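Local coordinates for glycosyl hydrolase family 2, TIM barrel domain protein (Parabacteroides merdae ATCC 43184, PDB 6DXU) that probably hydrolyses beta-glucuronides as a family 2 glycoside hydrolase of a human gut bacterium, at residues 635-641 and 658-664; 667-671 and 691-696. All coordinates share one frame; numbering follows the deposited sequence.

Both interactions are largely buried and belong to one two-sheet beta sandwich, with centres about 12 Å apart. Interaction 1 joins neighbouring strands within one sheet, so backbone and side-chain hydrogen bonds dominate it, with polar and charged partners on the helix side. Interaction 2 runs between that sheet and the facing one, and its contacts are aliphatic, aromatic and sulfur packing. They meet through strand 655-662, which pairs with 638-640 on one edge and with 692-696 on the other; the backbone bonds of I658 with W693 and of V660 with L691 tie the two contacts together.

Interaction 1 of 2, residues 635-641 and 658-664; sequences KPMIHIY and ILVYSNC
S662 OG is gripped twice: it donates to M637 O at 2.7 Å, in the plane of that carbonyl, and accepts from the backbone N of C664, closing an ST turn. Its hydroxyl is placed anti to the backbone N (chi1 178°), and that carries it across to the carbonyl of M637, just ahead of strand 638-640. Next along, the N663 amide grips the loop entering strand 638-640. Its ND2 gives K635 O a nearly straight bond of 2.9 Å, arriving from above the carbonyl plane, while OD1 accepts from M637 N. A second carbonyl, T633 O, also binds ND2, which helps fix the amide's rotation. A leucine in place of N663 would probably leave M637 N and K635 O without their mates and let this loop drift. M637 folds back, bent at both chi2 and chi3, so that its CE lies 3.5 Å from Y661 O.

Beyond this the strands pair in antiparallel fashion. Y661 N to H639 O (2.7 Å) is sound and the return bond, H639 N to Y661 O, weak; Y641 N to L659 O follows, and then a water bridges Y641 O and L659 N. I638 CG1 meets V660 CG1 at 3.7 Å on the side covered by strands 700-710 and 715-726. H639 and Y661 face helices 623-632 and 565-579 instead, with E623 and D573 taking their polar ends. Such an edge pairing, one face against a second sheet, is characteristic of a beta sandwich, here docked on helices.

Interaction 2 of 2, residues 667-671 and 691-696; sequences VELFV and LRWNCV
L669 lies over one face of the W693 indole, its CB 3.7 Å from the centroid of the five-membered ring, a CH-pi contact only 17° off the ring normal. The two side chains slide past each other in opposite directions, which brings L669 CD2 back to within 3.6 Å of W693 CG. At the ring's edge, V667 O sits in the plane, 3.3 Å from CZ2, and V667 CG1 touches CH2. To one end the V667 and L691 side chains cross at about a right angle, V667 CG2 3.8 Å from L691 CD1; to the other, L669 CD2 and V671 CG2 close on the sulfur and CB of C695.

The polar grip on the indole comes from the neighbouring strand 674-680. With CG beside the backbone N (chi1 -69°), W693 reaches across toward the facing sheet, where NE1 bonds to G677 O; K679 adds a cation-pi contact. L669 is backed by I704 and A706 of strand 700-710, next to its own in the sheet. The strands run 21° apart in direction and 8.8 Å at closest approach, with no backbone pairing between them, the contact made almost wholly through side chains: the face-to-face sheet packing of a beta sandwich, with a tryptophan packed between the two sheets.

Interaction 1 of 2, residues 635-641 and 658-664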
loop_
_atom_site.group_PDB
_atom_site.type_symbol
_atom_site.label_atom_id
_atom_site.label_comp_id
_atom_site.label_asym_id
_atom_site.label_seq_id
_atom_site.Cartn_x
_atom_site.Cartn_y
_atom_site.Cartn_z
ATOM N N LYS D 635 -8.992 -12.066 -61.820
ATOM C CA LYS D 635 -9.109 -13.493 -62.105
ATOM C C LYS D 635 -10.548 -13.825 -62.478
ATOM O O LYS D 635 -11.455 -13.588 -61.665
ATOM C CB LYS D 635 -8.675 -14.305 -60.894
ATOM C CG LYS D 635 -8.700 -15.791 -61.106
ATOM C CD LYS D 635 -8.297 -16.520 -59.838
ATOM C CE LYS D 635 -8.513 -18.016 -59.978
ATOM N NZ LYS D 635 -9.943 -18.322 -60.240
ATOM N N PRO D 636 -10.803 -14.387 -63.664
ATOM C CA PRO D 636 -12.190 -14.544 -64.128
ATOM C C PRO D 636 -13.043 -15.346 -63.156
ATOM O O PRO D 636 -12.669 -16.441 -62.726
ATOM C CB PRO D 636 -12.034 -15.275 -65.469
ATOM C CG PRO D 636 -10.671 -14.878 -65.947
ATOM C CD PRO D 636 -9.825 -14.764 -64.704
ATOM N N MET D 637 -14.207 -14.791 -62.824
ATOM C CA MET D 637 -15.155 -15.458 -61.948
ATOM C C MET D 637 -16.556 -15.059 -62.374
ATOM O O MET D 637 -16.754 -14.078 -63.097
ATOM C CB MET D 637 -14.920 -15.106 -60.462
ATOM C CG MET D 637 -14.916 -13.613 -60.139
ATOM S SD MET D 637 -16.526 -12.768 -60.129
ATOM C CE MET D 637 -17.416 -13.549 -58.770
ATOM N N ILE D 638 -17.532 -15.817 -61.894
ATOM C CA ILE D 638 -18.923 -15.566 -62.247
ATOM C C ILE D 638 -19.807 -16.201 -61.188
ATOM O O ILE D 638 -19.590 -17.352 -60.789
ATOM C CB ILE D 638 -19.238 -16.100 -63.667
ATOM C CG1 ILE D 638 -20.676 -15.762 -64.080
ATOM C CG2 ILE D 638 -18.960 -17.600 -63.764
ATOM C CD1 ILE D 638 -20.925 -15.994 -65.604
ATOM N N HIS D 639 -20.799 -15.461 -60.710
ATOM C CA HIS D 639 -21.617 -15.922 -59.588
ATOM C C HIS D 639 -23.049 -15.468 -59.797
ATOM O O HIS D 639 -23.336 -14.269 -59.714
ATOM C CB HIS D 639 -21.090 -15.396 -58.248
ATOM C CG HIS D 639 -21.895 -15.856 -57.069
ATOM N ND1 HIS D 639 -21.634 -17.037 -56.408
ATOM C CD2 HIS D 639 -22.965 -15.305 -56.445
ATOM C CE1 HIS D 639 -22.506 -17.191 -55.425
ATOM N NE2 HIS D 639 -23.325 -16.155 -55.429
ATOM N N ILE D 640 -23.944 -16.419 -60.063
ATOM C CA ILE D 640 -25.371 -16.121 -60.058
ATOM C C ILE D 640 -25.827 -15.904 -58.624
ATOM O O ILE D 640 -25.594 -16.756 -57.754
ATOM C CB ILE D 640 -26.176 -17.274 -60.684
ATOM C CG1 ILE D 640 -25.678 -17.612 -62.100
ATOM C CG2 ILE D 640 -27.650 -16.916 -60.668
ATOM C CD1 ILE D 640 -26.012 -19.059 -62.514
ATOM N N TYR D 641 -26.510 -14.784 -58.370
ATOM C CA TYR D 641 -27.045 -14.560 -57.033
ATOM C C TYR D 641 -28.095 -15.618 -56.726
ATOM O O TYR D 641 -28.982 -15.885 -57.545
ATOM C CB TYR D 641 -27.644 -13.151 -56.892
ATOM C CG TYR D 641 -28.350 -12.941 -55.564
ATOM C CD1 TYR D 641 -27.649 -12.524 -54.428
ATOM C CD2 TYR D 641 -29.715 -13.179 -55.438
ATOM C CE1 TYR D 641 -28.299 -12.354 -53.213
ATOM C CE2 TYR D 641 -30.364 -13.011 -54.228
ATOM C CZ TYR D 641 -29.653 -12.595 -53.121
ATOM O OH TYR D 641 -30.314 -12.425 -51.928
ATOM N N ILE D 658 -32.970 -11.871 -62.279
ATOM C CA ILE D 658 -31.803 -12.687 -61.973
ATOM C C ILE D 658 -30.579 -11.794 -62.107
ATOM O O ILE D 658 -30.391 -11.149 -63.148
ATOM C CB ILE D 658 -31.693 -13.903 -62.915
ATOM C CG1 ILE D 658 -32.902 -14.835 -62.732
ATOM C CG2 ILE D 658 -30.383 -14.648 -62.678
ATOM C CD1 ILE D 658 -32.945 -15.973 -63.750
ATOM N N LEU D 659 -29.770 -11.730 -61.048
ATOM C CA LEU D 659 -28.542 -10.947 -61.018
ATOM C C LEU D 659 -27.346 -11.880 -61.100
ATOM O O LEU D 659 -27.324 -12.931 -60.454
ATOM C CB LEU D 659 -28.452 -10.108 -59.727
ATOM C CG LEU D 659 -29.616 -9.176 -59.405
ATOM C CD1 LEU D 659 -29.362 -8.413 -58.108
ATOM C CD2 LEU D 659 -29.869 -8.227 -60.571
ATOM N N VAL D 660 -26.341 -11.492 -61.874
ATOM C CA VAL D 660 -25.085 -12.229 -61.955
ATOM C C VAL D 660 -23.957 -11.278 -61.579
ATOM O O VAL D 660 -23.851 -10.181 -62.142
ATOM C CB VAL D 660 -24.871 -12.832 -63.354
ATOM C CG1 VAL D 660 -23.489 -13.461 -63.471
ATOM C CG2 VAL D 660 -25.961 -13.868 -63.631
ATOM N N TYR D 661 -23.134 -11.684 -60.611
ATOM C CA TYR D 661 -21.973 -10.896 -60.195
ATOM C C TYR D 661 -20.733 -11.542 -60.797
ATOM O O TYR D 661 -20.397 -12.689 -60.488
ATOM C CB TYR D 661 -21.919 -10.758 -58.666
ATOM C CG TYR D 661 -22.952 -9.749 -58.237
ATOM C CD1 TYR D 661 -22.702 -8.387 -58.359
ATOM C CD2 TYR D 661 -24.221 -10.146 -57.826
ATOM C CE1 TYR D 661 -23.660 -7.443 -58.029
ATOM C CE2 TYR D 661 -25.188 -9.209 -57.482
ATOM C CZ TYR D 661 -24.896 -7.854 -57.594
ATOM O OH TYR D 661 -25.843 -6.910 -57.277
ATOM N N SER D 662 -20.084 -10.816 -61.705
ATOM C CA SER D 662 -19.008 -11.378 -62.500
ATOM C C SER D 662 -18.102 -10.244 -62.928
ATOM O O SER D 662 -18.556 -9.105 -63.091
ATOM C CB SER D 662 -19.565 -12.127 -63.727
ATOM O OG SER D 662 -18.529 -12.647 -64.543
ATOM N N ASN D 663 -16.811 -10.547 -63.077
ATOM C CA ASN D 663 -15.885 -9.595 -63.669
ATOM C C ASN D 663 -15.663 -9.874 -65.145
ATOM O O ASN D 663 -14.812 -9.230 -65.769
ATOM C CB ASN D 663 -14.541 -9.589 -62.922
ATOM C CG ASN D 663 -13.932 -10.968 -62.801
ATOM O OD1 ASN D 663 -14.446 -11.945 -63.358
ATOM N ND2 ASN D 663 -12.820 -11.056 -62.085
ATOM N N CYS D 664 -16.426 -10.800 -65.720
ATOM C CA CYS D 664 -16.316 -11.083 -67.142
ATOM C C CYS D 664 -16.847 -9.918 -67.969
ATOM O O CYS D 664 -17.667 -9.115 -67.516
ATOM C CB CYS D 664 -17.080 -12.356 -67.501
ATOM S SG CYS D 664 -16.273 -13.871 -66.966
HETATM O O HOH W 1 -30.558 -13.673 -58.971
#

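Interaction 2 of 2, residues 667-671 and 691-696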
loop_
_atom_site.group_PDB
_atom_site.type_symbol
_atom_site.label_atom_id
_atom_site.label_comp_id
_atom_site.label_asym_id
_atom_site.label_seq_id
_atom_site.Cartn_x
_atom_site.Cartn_y
_atom_site.Cartn_z
ATOM N N VAL D 667 -21.591 -11.945 -70.536
ATOM C CA VAL D 667 -22.175 -13.119 -69.903
ATOM C C VAL D 667 -23.450 -13.487 -70.644
ATOM O O VAL D 667 -24.261 -12.614 -70.973
ATOM C CB VAL D 667 -22.479 -12.876 -68.407
ATOM C CG1 VAL D 667 -23.255 -14.058 -67.820
ATOM C CG2 VAL D 667 -21.184 -12.632 -67.628
ATOM N N GLU D 668 -23.626 -14.777 -70.908
ATOM C CA GLU D 668 -24.892 -15.313 -71.395
ATOM C C GLU D 668 -25.563 -16.107 -70.281
ATOM O O GLU D 668 -24.922 -16.941 -69.633
ATOM C CB GLU D 668 -24.684 -16.194 -72.630
ATOM C CG GLU D 668 -25.989 -16.698 -73.241
ATOM C CD GLU D 668 -25.796 -17.277 -74.631
ATOM O OE1 GLU D 668 -26.811 -17.505 -75.329
ATOM O OE2 GLU D 668 -24.631 -17.533 -75.003
ATOM N N LEU D 669 -26.849 -15.852 -70.067
ATOM C CA LEU D 669 -27.644 -16.582 -69.090
ATOM C C LEU D 669 -28.536 -17.612 -69.778
ATOM O O LEU D 669 -29.152 -17.325 -70.806
ATOM C CB LEU D 669 -28.517 -15.624 -68.280
ATOM C CG LEU D 669 -29.187 -16.183 -67.021
ATOM C CD1 LEU D 669 -28.154 -16.402 -65.922
ATOM C CD2 LEU D 669 -30.271 -15.230 -66.536
ATOM N N PHE D 670 -28.640 -18.795 -69.174
ATOM C CA PHE D 670 -29.517 -19.862 -69.641
ATOM C C PHE D 670 -30.451 -20.265 -68.512
ATOM O O PHE D 670 -30.001 -20.472 -67.379
ATOM C CB PHE D 670 -28.721 -21.084 -70.088
ATOM C CG PHE D 670 -27.754 -20.815 -71.200
ATOM C CD1 PHE D 670 -28.095 -21.113 -72.516
ATOM C CD2 PHE D 670 -26.494 -20.295 -70.937
ATOM C CE1 PHE D 670 -27.205 -20.871 -73.556
ATOM C CE2 PHE D 670 -25.595 -20.057 -71.973
ATOM C CZ PHE D 670 -25.954 -20.348 -73.284
ATOM N N VAL D 671 -31.742 -20.381 -68.809
ATOM C CA VAL D 671 -32.719 -20.874 -67.841
ATOM C C VAL D 671 -33.332 -22.140 -68.418
ATOM O O VAL D 671 -33.985 -22.094 -69.469
ATOM C CB VAL D 671 -33.796 -19.829 -67.518
ATOM C CG1 VAL D 671 -34.878 -20.439 -66.624
ATOM C CG2 VAL D 671 -33.159 -18.617 -66.837
ATOM N N LEU D 691 -25.327 -6.965 -65.752
ATOM C CA LEU D 691 -25.511 -8.405 -65.900
ATOM C C LEU D 691 -26.746 -8.836 -65.110
ATOM O O LEU D 691 -26.681 -9.508 -64.081
ATOM C CB LEU D 691 -24.252 -9.149 -65.468
ATOM C CG LEU D 691 -22.967 -8.681 -66.162
ATOM C CD1 LEU D 691 -21.778 -9.473 -65.650
ATOM C CD2 LEU D 691 -23.049 -8.806 -67.704
ATOM N N ARG D 692 -27.899 -8.378 -65.595
ATOM C CA ARG D 692 -29.176 -8.760 -65.022
ATOM C C ARG D 692 -30.137 -9.152 -66.137
ATOM O O ARG D 692 -30.042 -8.660 -67.268
ATOM C CB ARG D 692 -29.770 -7.648 -64.167
ATOM C CG ARG D 692 -29.937 -6.341 -64.894
ATOM C CD ARG D 692 -30.583 -5.278 -64.017
ATOM N NE ARG D 692 -30.798 -4.068 -64.807
ATOM C CZ ARG D 692 -29.837 -3.201 -65.123
ATOM N NH1 ARG D 692 -28.593 -3.393 -64.697
ATOM N NH2 ARG D 692 -30.116 -2.136 -65.868
ATOM N N TRP D 693 -31.045 -10.075 -65.804
ATOM C CA TRP D 693 -32.050 -10.604 -66.721
ATOM C C TRP D 693 -33.378 -10.688 -65.983
ATOM O O TRP D 693 -33.425 -10.688 -64.752
ATOM C CB TRP D 693 -31.684 -11.995 -67.251
ATOM C CG TRP D 693 -30.517 -12.070 -68.196
ATOM C CD1 TRP D 693 -30.573 -12.232 -69.555
ATOM C CD2 TRP D 693 -29.121 -12.020 -67.856
ATOM N NE1 TRP D 693 -29.304 -12.277 -70.082
ATOM C CE2 TRP D 693 -28.393 -12.151 -69.062
ATOM C CE3 TRP D 693 -28.415 -11.881 -66.649
ATOM C CZ2 TRP D 693 -26.997 -12.140 -69.100
ATOM C CZ3 TRP D 693 -27.025 -11.868 -66.686
ATOM C CH2 TRP D 693 -26.331 -12.001 -67.907
ATOM N N ASN D 694 -34.473 -10.726 -66.737
ATOM C CA ASN D 694 -35.793 -10.965 -66.158
ATOM C C ASN D 694 -36.389 -12.155 -66.902
ATOM O O ASN D 694 -36.664 -12.059 -68.104
ATOM C CB ASN D 694 -36.667 -9.720 -66.269
ATOM C CG ASN D 694 -36.210 -8.611 -65.327
ATOM O OD1 ASN D 694 -35.256 -7.888 -65.627
ATOM N ND2 ASN D 694 -36.881 -8.470 -64.201
ATOM N N CYS D 695 -36.564 -13.277 -66.199
ATOM C CA CYS D 695 -36.847 -14.554 -66.836
ATOM C C CYS D 695 -38.007 -15.268 -66.163
ATOM O O CYS D 695 -38.229 -15.137 -64.957
ATOM C CB CYS D 695 -35.625 -15.469 -66.799
ATOM S SG CYS D 695 -34.133 -14.670 -67.317
ATOM N N VAL D 696 -38.725 -16.063 -66.957
ATOM C CA VAL D 696 -39.831 -16.863 -66.442
ATOM C C VAL D 696 -39.273 -18.135 -65.816
ATOM O O VAL D 696 -38.461 -18.838 -66.431
ATOM C CB VAL D 696 -40.831 -17.188 -67.565
ATOM C CG1 VAL D 696 -41.912 -18.136 -67.070
ATOM C CG2 VAL D 696 -41.457 -15.909 -68.098
#